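Long-range contact in biofilm-associated surface protein (PDB 7C7U), which is a cell wall-anchored, calcium-binding surface protein that promotes biofilm formation, probably by switching into functional amyloid: residues L230-I235 with G324-L329. Numbering follows the deposited sequence.
Sequences LIDQQI and GVRVVL
Strands 230-235 and 324-329 pair antiparallel in the interior of a five-stranded sheet, where Ile231 shares two backbone hydrogen bonds with Val327, and Gln233 two with Val325. On one face, between these two pairs, the non-hydrogen-bonded pair Asp232-Arg326 forms a buried salt bridge. Arg326 presents its guanidinium side-on: NE reaches OD1 of Asp232 at 2.7 Å and NH2 reaches OD2 at 3.0 Å, both nearly straight and on the syn side of the carboxylate. The chain of Arg326 runs extended from the backbone and bends at chi3 (-78°), which turns NE and NH2 toward the acid; the two planes lie 24° apart. Leu230 CD1 sits over the centre of one guanidinium face, 3.7 Å above it, while its CD2 packs beside both methyls of Val328. Two carbonyls, of Lys283 and Asn284, take further guanidinium N-H groups, and Tyr273 adds a cation-pi contact, so the guanidinium has partners beyond the acid.

The other face is largely apolar. Ile231 CD1 meets Leu329 CG at 3.6 Å, and Val325 and Val327 pack on Tyr253 of strand 252-257, whose hydroxyl also bonds Gln233 OE1. One face thus holds a polar cluster and the other packs against a second antiparallel sheet, as in a beta-sandwich.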
loop_
_atom_site.group_PDB
_atom_site.type_symbol
_atom_site.label_atom_id
_atom_site.label_comp_id
_atom_site.label_asym_id
_atom_site.label_seq_id
_atom_site.Cartn_x
_atom_site.Cartn_y
_atom_site.Cartn_z
ATOM N N LEU A 230 -14.168 5.442 0.681
ATOM C CA LEU A 230 -14.690 6.727 0.231
ATOM C C LEU A 230 -14.761 6.725 -1.286
ATOM O O LEU A 230 -13.756 6.473 -1.952
ATOM C CB LEU A 230 -13.814 7.886 0.703
ATOM C CG LEU A 230 -13.467 7.980 2.191
ATOM C CD1 LEU A 230 -12.624 9.204 2.431
ATOM C CD2 LEU A 230 -14.735 8.031 3.032
ATOM N N ILE A 231 -15.927 7.038 -1.828
ATOM C CA ILE A 231 -16.134 7.058 -3.272
ATOM C C ILE A 231 -16.472 8.498 -3.618
ATOM O O ILE A 231 -17.586 8.944 -3.334
ATOM C CB ILE A 231 -17.246 6.099 -3.690
ATOM C CG1 ILE A 231 -16.875 4.670 -3.256
ATOM C CG2 ILE A 231 -17.488 6.155 -5.222
ATOM C CD1 ILE A 231 -18.077 3.895 -2.860
ATOM N N ASP A 232 -15.501 9.251 -4.142
ATOM C CA ASP A 232 -15.658 10.689 -4.363
ATOM C C ASP A 232 -15.828 10.971 -5.848
ATOM O O ASP A 232 -14.907 10.726 -6.632
ATOM C CB ASP A 232 -14.459 11.486 -3.854
ATOM C CG ASP A 232 -14.261 11.379 -2.348
ATOM O OD1 ASP A 232 -15.244 11.189 -1.612
ATOM O OD2 ASP A 232 -13.104 11.508 -1.906
ATOM N N GLN A 233 -16.957 11.562 -6.220
ATOM C CA GLN A 233 -17.187 11.944 -7.605
ATOM C C GLN A 233 -16.946 13.443 -7.775
ATOM O O GLN A 233 -17.362 14.243 -6.937
ATOM C CB GLN A 233 -18.609 11.584 -8.033
ATOM C CG GLN A 233 -18.934 11.955 -9.493
ATOM C CD GLN A 233 -20.292 11.449 -9.936
ATOM O OE1 GLN A 233 -21.007 10.813 -9.158
ATOM N NE2 GLN A 233 -20.674 11.760 -11.180
ATOM N N GLN A 234 -16.245 13.815 -8.841
ATOM C CA GLN A 234 -16.098 15.211 -9.235
ATOM C C GLN A 234 -16.840 15.422 -10.550
ATOM O O GLN A 234 -16.751 14.585 -11.452
ATOM C CB GLN A 234 -14.624 15.593 -9.428
ATOM C CG GLN A 234 -13.661 15.051 -8.362
ATOM C CD GLN A 234 -13.587 15.897 -7.094
ATOM O OE1 GLN A 234 -14.039 17.036 -7.065
ATOM N NE2 GLN A 234 -13.006 15.331 -6.038
ATOM N N ILE A 235 -17.563 16.532 -10.656
ATOM C CA ILE A 235 -18.208 16.962 -11.896
ATOM C C ILE A 235 -17.693 18.366 -12.195
ATOM O O ILE A 235 -18.047 19.332 -11.505
ATOM C CB ILE A 235 -19.733 16.955 -11.787
ATOM C CG1 ILE A 235 -20.230 15.595 -11.316
ATOM C CG2 ILE A 235 -20.384 17.286 -13.171
ATOM C CD1 ILE A 235 -21.652 15.626 -10.767
ATOM N N GLY A 324 -18.331 18.375 -6.030
ATOM C CA GLY A 324 -17.889 17.128 -5.414
ATOM C C GLY A 324 -19.062 16.430 -4.741
ATOM O O GLY A 324 -19.932 17.085 -4.166
ATOM N N VAL A 325 -19.091 15.104 -4.848
ATOM C CA VAL A 325 -20.074 14.272 -4.160
ATOM C C VAL A 325 -19.326 13.104 -3.519
ATOM O O VAL A 325 -18.506 12.457 -4.178
ATOM C CB VAL A 325 -21.172 13.755 -5.111
ATOM C CG1 VAL A 325 -22.227 13.016 -4.327
ATOM C CG2 VAL A 325 -21.836 14.927 -5.868
ATOM N N ARG A 326 -19.577 12.851 -2.240
ATOM C CA ARG A 326 -18.890 11.768 -1.531
ATOM C C ARG A 326 -19.880 10.716 -1.063
ATOM O O ARG A 326 -20.852 11.029 -0.362
ATOM C CB ARG A 326 -18.102 12.288 -0.336
ATOM C CG ARG A 326 -17.564 11.154 0.567
ATOM C CD ARG A 326 -16.546 11.704 1.573
ATOM N NE ARG A 326 -15.245 11.916 0.938
ATOM C CZ ARG A 326 -14.183 12.446 1.532
ATOM N NH1 ARG A 326 -14.263 12.847 2.800
ATOM N NH2 ARG A 326 -13.047 12.579 0.854
ATOM N N VAL A 327 -19.614 9.465 -1.408
ATOM C CA VAL A 327 -20.334 8.333 -0.843
ATOM C C VAL A 327 -19.383 7.608 0.102
ATOM O O VAL A 327 -18.231 7.348 -0.260
ATOM C CB VAL A 327 -20.862 7.392 -1.934
ATOM C CG1 VAL A 327 -21.539 6.161 -1.303
ATOM C CG2 VAL A 327 -21.867 8.141 -2.824
ATOM N N VAL A 328 -19.862 7.283 1.297
ATOM C CA VAL A 328 -19.046 6.624 2.326
ATOM C C VAL A 328 -19.592 5.228 2.580
ATOM O O VAL A 328 -20.775 5.067 2.905
ATOM C CB VAL A 328 -19.017 7.438 3.628
ATOM C CG1 VAL A 328 -18.131 6.702 4.703
ATOM C CG2 VAL A 328 -18.490 8.844 3.365
ATOM N N LEU A 329 -18.729 4.220 2.461
ATOM C CA LEU A 329 -19.083 2.843 2.787
ATOM C C LEU A 329 -18.374 2.508 4.095
ATOM O O LEU A 329 -17.143 2.445 4.127
ATOM C CB LEU A 329 -18.651 1.878 1.690
ATOM C CG LEU A 329 -18.807 2.262 0.226
ATOM C CD1 LEU A 329 -18.197 1.132 -0.582
ATOM C CD2 LEU A 329 -20.282 2.499 -0.127
#